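Local structure of alternansucrase (Leuconostoc mesenteroides, 6HVG) at residues 813-818 / 849-854; 748-753 / 805-810. The protein belongs to glycoside hydrolase family 70, large multidomain enzymes with a TIM-barrel catalytic core, and carries choline-binding-type repeats at both ends of its chain. All coordinates share one frame; numbering follows the deposited sequence.

Interaction 1: 813-818 / 849-854; sequences MLLTNK and ALLKAR
L815 and R854 bring the two backbones to their nearest approach, with 6.7 Å between their CA atoms. In segment 813-818 the amide N of T816 bonds back to the carbonyl O of M813, and N817 and K818 then run extended. Segment 849-854 is helical throughout, with the N of R854 bonded to the O of L850 in the regular i to i-4 pattern. L815 carries the apolar half of the contact. Its CD1 lies against CB of L850 at 3.6 Å, the two side chains crossing at about a right angle, while CD2 meets CD2 of L851 at 3.9 Å. L851 starts out pointing away from segment 813-818, and its branched end brings it back. In the TIM-barrel domain, the contact sets the chain just ahead of barrel strand 821-825 against helix 844-857, which comes later in sequence, after that strand and the short helix 826-829; P822 of the strand touches both L815 and R854. The arginine supplies the polar half. R854 runs past the L815 carbonyl because its CG is turned anti to the main-chain nitrogen (chi1 -170°) and its chain is extended out to NE, which gives the L815 O a weak hydrogen bond at 3.0 Å. The N-H bends well off the line to the oxygen, at 124°, and this O sits at the guanidinium edge, near its plane. The stronger hold is on NH2, which donates to the carbonyl O of D1041 and probably helps fix how the guanidinium is turned.

Interaction 2: 748-753 / 805-810; sequences FVRAHD and YNLPSA
The guanidinium of R750 is the flat group that reaches across to L807: CD1 of the leucine comes up obliquely on it, 3.9 Å from R750 NE, and the two side chains cross at about a right angle. Bent at chi3 (-63°), the arginine turns its charged end toward acids outside the two segments, with salt bridges from NH2 to D828 and from NH1 to E832. These probably hold the group in place while the leucine methyl packs beside it. The other flat groups of 748-753 meet only local neighbours within this pair of segments, the backbone N of R750 lying in plane at the edge of the F748 ring and CG of D753 over one face of the H752 ring. The rest of the contact is apolar. V749 CG1 touches CD2 of L807 at 3.5 Å, and both of its methyls, CG1 and CG2, lie 3.8 Å from CB of A810, so the valine fork straddles that CB. Segment 748-753 leaves barrel strand 745-747 and leads toward helix 757-766. V749 faces helix 807-814, also touching Y811 and L814 there, while F748, R750 and A751 pack on the adjacent parallel strand 821-825.

Helix 807-814 is common to both: interaction 2 uses its first turn and interaction 1 its far end with the turn beyond. Their centres lie 13 Å apart, and the two contacts touch, L814 CD1 coming within 3.9 Å of F748 N and L850 CD1 within 3.9 Å of P808 O. Along the chain they follow in series, interaction 2 closing before interaction 1 opens. Helix 807-814 thus packs on the segment that leaves strand 745-747, and the turn after it packs on helix 844-857. Both contacts are buried and lie beside the adjacent strands 745-747 and 821-825 of the TIM-barrel domain.

Interaction 1: 813-818 / 849-854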
loop_
_atom_site.group_PDB
_atom_site.type_symbol
_atom_site.label_atom_id
_atom_site.label_comp_id
_atom_site.label_asym_id
_atom_site.label_seq_id
_atom_site.Cartn_x
_atom_site.Cartn_y
_atom_site.Cartn_z
ATOM N N MET A 813 -23.312 5.648 -20.473
ATOM C CA MET A 813 -23.495 6.882 -19.707
ATOM C C MET A 813 -22.307 7.828 -19.858
ATOM O O MET A 813 -22.486 9.020 -20.116
ATOM C CB MET A 813 -23.728 6.562 -18.237
ATOM C CG MET A 813 -25.019 5.784 -17.995
ATOM S SD MET A 813 -25.319 5.392 -16.266
ATOM C CE MET A 813 -25.345 7.038 -15.536
ATOM N N LEU A 814 -21.096 7.295 -19.716
ATOM C CA LEU A 814 -19.891 8.108 -19.833
ATOM C C LEU A 814 -19.874 8.891 -21.128
ATOM O O LEU A 814 -19.530 10.075 -21.142
ATOM C CB LEU A 814 -18.633 7.240 -19.781
ATOM C CG LEU A 814 -17.329 8.021 -19.733
ATOM C CD1 LEU A 814 -17.144 8.652 -18.362
ATOM C CD2 LEU A 814 -16.152 7.116 -20.062
ATOM N N LEU A 815 -20.258 8.219 -22.205
ATOM C CA LEU A 815 -20.109 8.752 -23.560
ATOM C C LEU A 815 -21.257 9.631 -24.035
ATOM O O LEU A 815 -21.147 10.239 -25.088
ATOM C CB LEU A 815 -19.899 7.606 -24.551
ATOM C CG LEU A 815 -18.616 6.791 -24.329
ATOM C CD1 LEU A 815 -18.600 5.570 -25.218
ATOM C CD2 LEU A 815 -17.353 7.608 -24.554
ATOM N N THR A 816 -22.346 9.704 -23.266
ATOM C CA THR A 816 -23.478 10.603 -23.565
ATOM C C THR A 816 -23.613 11.781 -22.587
ATOM O O THR A 816 -24.431 12.667 -22.801
ATOM C CB THR A 816 -24.817 9.830 -23.569
ATOM O OG1 THR A 816 -25.010 9.140 -22.319
ATOM C CG2 THR A 816 -24.833 8.827 -24.691
ATOM N N ASN A 817 -22.829 11.801 -21.510
ATOM C CA ASN A 817 -22.900 12.902 -20.541
ATOM C C ASN A 817 -22.425 14.241 -21.111
ATOM O O ASN A 817 -21.332 14.340 -21.703
ATOM C CB ASN A 817 -22.072 12.578 -19.284
ATOM C CG ASN A 817 -22.853 11.794 -18.225
ATOM O OD1 ASN A 817 -24.063 11.659 -18.294
ATOM N ND2 ASN A 817 -22.131 11.269 -17.227
ATOM N N LYS A 818 -23.234 15.267 -20.880
ATOM C CA LYS A 818 -22.855 16.636 -21.162
ATOM C C LYS A 818 -21.840 17.158 -20.118
ATOM O O LYS A 818 -21.774 16.678 -18.983
ATOM C CB LYS A 818 -24.103 17.521 -21.158
ATOM C CG LYS A 818 -23.891 18.970 -21.569
ATOM C CD LYS A 818 -25.213 19.720 -21.634
ATOM C CE LYS A 818 -25.035 21.217 -21.444
ATOM N NZ LYS A 818 -24.175 21.841 -22.482
ATOM N N ALA A 849 -19.401 1.232 -31.076
ATOM C CA ALA A 849 -20.659 1.777 -31.562
ATOM C C ALA A 849 -21.031 3.057 -30.844
ATOM O O ALA A 849 -21.389 4.067 -31.481
ATOM C CB ALA A 849 -21.771 0.756 -31.403
ATOM N N LEU A 850 -20.951 3.021 -29.520
ATOM C CA LEU A 850 -21.221 4.202 -28.695
ATOM C C LEU A 850 -20.335 5.372 -29.105
ATOM O O LEU A 850 -20.786 6.519 -29.170
ATOM C CB LEU A 850 -21.040 3.874 -27.200
ATOM C CG LEU A 850 -22.129 2.980 -26.596
ATOM C CD1 LEU A 850 -21.689 2.460 -25.237
ATOM C CD2 LEU A 850 -23.466 3.686 -26.475
ATOM N N LEU A 851 -19.078 5.060 -29.384
ATOM C CA LEU A 851 -18.093 6.084 -29.739
ATOM C C LEU A 851 -18.390 6.741 -31.073
ATOM O O LEU A 851 -18.268 7.961 -31.191
ATOM C CB LEU A 851 -16.675 5.503 -29.749
ATOM C CG LEU A 851 -16.036 5.438 -28.364
ATOM C CD1 LEU A 851 -14.862 4.474 -28.353
ATOM C CD2 LEU A 851 -15.613 6.822 -27.905
ATOM N N LYS A 852 -18.782 5.937 -32.056
ATOM C CA LYS A 852 -19.174 6.444 -33.387
ATOM C C LYS A 852 -20.513 7.172 -33.359
ATOM O O LYS A 852 -20.706 8.187 -34.053
ATOM C CB LYS A 852 -19.203 5.308 -34.403
ATOM C CG LYS A 852 -17.815 4.803 -34.745
ATOM C CD LYS A 852 -17.800 3.697 -35.788
ATOM C CE LYS A 852 -18.000 2.338 -35.144
ATOM N NZ LYS A 852 -17.907 1.184 -36.084
ATOM N N ALA A 853 -21.424 6.660 -32.539
ATOM C CA ALA A 853 -22.720 7.296 -32.316
ATOM C C ALA A 853 -22.548 8.650 -31.637
ATOM O O ALA A 853 -23.337 9.582 -31.867
ATOM C CB ALA A 853 -23.601 6.396 -31.462
ATOM N N ARG A 854 -21.520 8.768 -30.796
ATOM C CA ARG A 854 -21.263 10.012 -30.087
ATOM C C ARG A 854 -20.916 11.121 -31.073
ATOM O O ARG A 854 -21.343 12.260 -30.901
ATOM C CB ARG A 854 -20.155 9.833 -29.053
ATOM C CG ARG A 854 -19.972 11.008 -28.092
ATOM C CD ARG A 854 -18.847 10.758 -27.074
ATOM N NE ARG A 854 -18.810 11.804 -26.047
ATOM C CZ ARG A 854 -18.114 12.942 -26.130
ATOM N NH1 ARG A 854 -17.335 13.219 -27.180
ATOM N NH2 ARG A 854 -18.178 13.825 -25.149
#

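Interaction 2: 748-753 / 805-810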
loop_
_atom_site.group_PDB
_atom_site.type_symbol
_atom_site.label_atom_id
_atom_site.label_comp_id
_atom_site.label_asym_id
_atom_site.label_seq_id
_atom_site.Cartn_x
_atom_site.Cartn_y
_atom_site.Cartn_z
ATOM N N PHE A 748 -13.865 8.959 -16.340
ATOM C CA PHE A 748 -13.606 7.608 -16.824
ATOM C C PHE A 748 -14.314 6.567 -15.998
ATOM O O PHE A 748 -14.761 6.846 -14.909
ATOM C CB PHE A 748 -12.105 7.324 -16.822
ATOM C CG PHE A 748 -11.451 7.522 -15.487
ATOM C CD1 PHE A 748 -10.925 8.759 -15.127
ATOM C CD2 PHE A 748 -11.346 6.479 -14.599
ATOM C CE1 PHE A 748 -10.325 8.959 -13.903
ATOM C CE2 PHE A 748 -10.739 6.666 -13.372
ATOM C CZ PHE A 748 -10.232 7.907 -13.023
ATOM N N VAL A 749 -14.408 5.361 -16.554
ATOM C CA VAL A 749 -14.941 4.197 -15.850
ATOM C C VAL A 749 -13.800 3.401 -15.239
ATOM O O VAL A 749 -13.884 2.971 -14.099
ATOM C CB VAL A 749 -15.737 3.295 -16.796
ATOM C CG1 VAL A 749 -16.286 2.089 -16.052
ATOM C CG2 VAL A 749 -16.881 4.093 -17.431
ATOM N N ARG A 750 -12.729 3.209 -16.000
ATOM C CA ARG A 750 -11.532 2.521 -15.505
ATOM C C ARG A 750 -10.296 3.226 -16.001
ATOM O O ARG A 750 -10.365 4.035 -16.915
ATOM C CB ARG A 750 -11.491 1.041 -15.958
ATOM C CG ARG A 750 -12.625 0.208 -15.395
ATOM C CD ARG A 750 -12.241 -1.246 -15.211
ATOM N NE ARG A 750 -11.922 -1.879 -16.487
ATOM C CZ ARG A 750 -10.804 -2.530 -16.770
ATOM N NH1 ARG A 750 -9.836 -2.680 -15.881
ATOM N NH2 ARG A 750 -10.658 -3.040 -17.977
ATOM N N ALA A 751 -9.160 2.905 -15.393
ATOM C CA ALA A 751 -7.890 3.482 -15.791
ATOM C C ALA A 751 -6.770 2.468 -15.658
ATOM O O ALA A 751 -6.961 1.401 -15.087
ATOM C CB ALA A 751 -7.613 4.722 -14.958
ATOM N N HIS A 752 -5.593 2.814 -16.165
ATOM C CA HIS A 752 -4.418 1.946 -16.075
ATOM C C HIS A 752 -4.125 1.654 -14.599
ATOM O O HIS A 752 -3.573 0.609 -14.266
ATOM C CB HIS A 752 -3.197 2.597 -16.758
ATOM C CG HIS A 752 -2.556 3.705 -15.954
ATOM N ND1 HIS A 752 -2.969 5.019 -16.027
ATOM C CD2 HIS A 752 -1.536 3.689 -15.060
ATOM C CE1 HIS A 752 -2.233 5.762 -15.215
ATOM N NE2 HIS A 752 -1.355 4.979 -14.616
ATOM N N ASP A 753 -4.525 2.601 -13.741
ATOM C CA ASP A 753 -4.332 2.520 -12.308
ATOM C C ASP A 753 -5.652 2.546 -11.532
ATOM O O ASP A 753 -5.661 2.839 -10.337
ATOM C CB ASP A 753 -3.432 3.671 -11.831
ATOM C CG ASP A 753 -4.038 5.062 -12.090
ATOM O OD1 ASP A 753 -5.105 5.172 -12.740
ATOM O OD2 ASP A 753 -3.442 6.060 -11.630
ATOM N N TYR A 805 -18.368 -5.356 -13.492
ATOM C CA TYR A 805 -19.676 -5.593 -14.087
ATOM C C TYR A 805 -20.124 -4.387 -14.901
ATOM O O TYR A 805 -19.713 -3.270 -14.621
ATOM C CB TYR A 805 -20.726 -5.855 -12.990
ATOM C CG TYR A 805 -20.473 -7.110 -12.191
ATOM C CD1 TYR A 805 -20.988 -8.332 -12.608
ATOM C CD2 TYR A 805 -19.733 -7.076 -11.006
ATOM C CE1 TYR A 805 -20.753 -9.489 -11.888
ATOM C CE2 TYR A 805 -19.481 -8.230 -10.289
ATOM C CZ TYR A 805 -19.996 -9.433 -10.735
ATOM O OH TYR A 805 -19.765 -10.579 -10.010
ATOM N N ASN A 806 -20.954 -4.626 -15.924
ATOM C CA ASN A 806 -21.728 -3.566 -16.583
ATOM C C ASN A 806 -20.887 -2.472 -17.255
ATOM O O ASN A 806 -21.339 -1.328 -17.386
ATOM C CB ASN A 806 -22.749 -2.910 -15.621
ATOM C CG ASN A 806 -23.905 -3.823 -15.282
ATOM O OD1 ASN A 806 -24.415 -4.494 -16.158
ATOM N ND2 ASN A 806 -24.343 -3.811 -14.037
ATOM N N LEU A 807 -19.691 -2.823 -17.724
ATOM C CA LEU A 807 -18.835 -1.863 -18.407
ATOM C C LEU A 807 -19.473 -1.213 -19.646
ATOM O O LEU A 807 -19.328 0.002 -19.834
ATOM C CB LEU A 807 -17.487 -2.495 -18.749
ATOM C CG LEU A 807 -16.575 -2.666 -17.518
ATOM C CD1 LEU A 807 -15.277 -3.339 -17.888
ATOM C CD2 LEU A 807 -16.272 -1.341 -16.853
ATOM N N PRO A 808 -20.186 -1.995 -20.480
ATOM C CA PRO A 808 -20.909 -1.363 -21.583
ATOM C C PRO A 808 -21.920 -0.305 -21.139
ATOM O O PRO A 808 -22.007 0.757 -21.743
ATOM C CB PRO A 808 -21.622 -2.546 -22.246
ATOM C CG PRO A 808 -20.710 -3.684 -21.996
ATOM C CD PRO A 808 -20.177 -3.458 -20.610
ATOM N N SER A 809 -22.672 -0.596 -20.089
ATOM C CA SER A 809 -23.685 0.324 -19.596
ATOM C C SER A 809 -23.026 1.565 -19.027
ATOM O O SER A 809 -23.519 2.678 -19.198
ATOM C CB SER A 809 -24.573 -0.373 -18.545
ATOM O OG SER A 809 -24.871 -1.710 -18.928
ATOM N N ALA A 810 -21.918 1.364 -18.330
ATOM C CA ALA A 810 -21.141 2.469 -17.782
ATOM C C ALA A 810 -20.616 3.388 -18.888
ATOM O O ALA A 810 -20.707 4.599 -18.766
ATOM C CB ALA A 810 -19.983 1.930 -16.951
#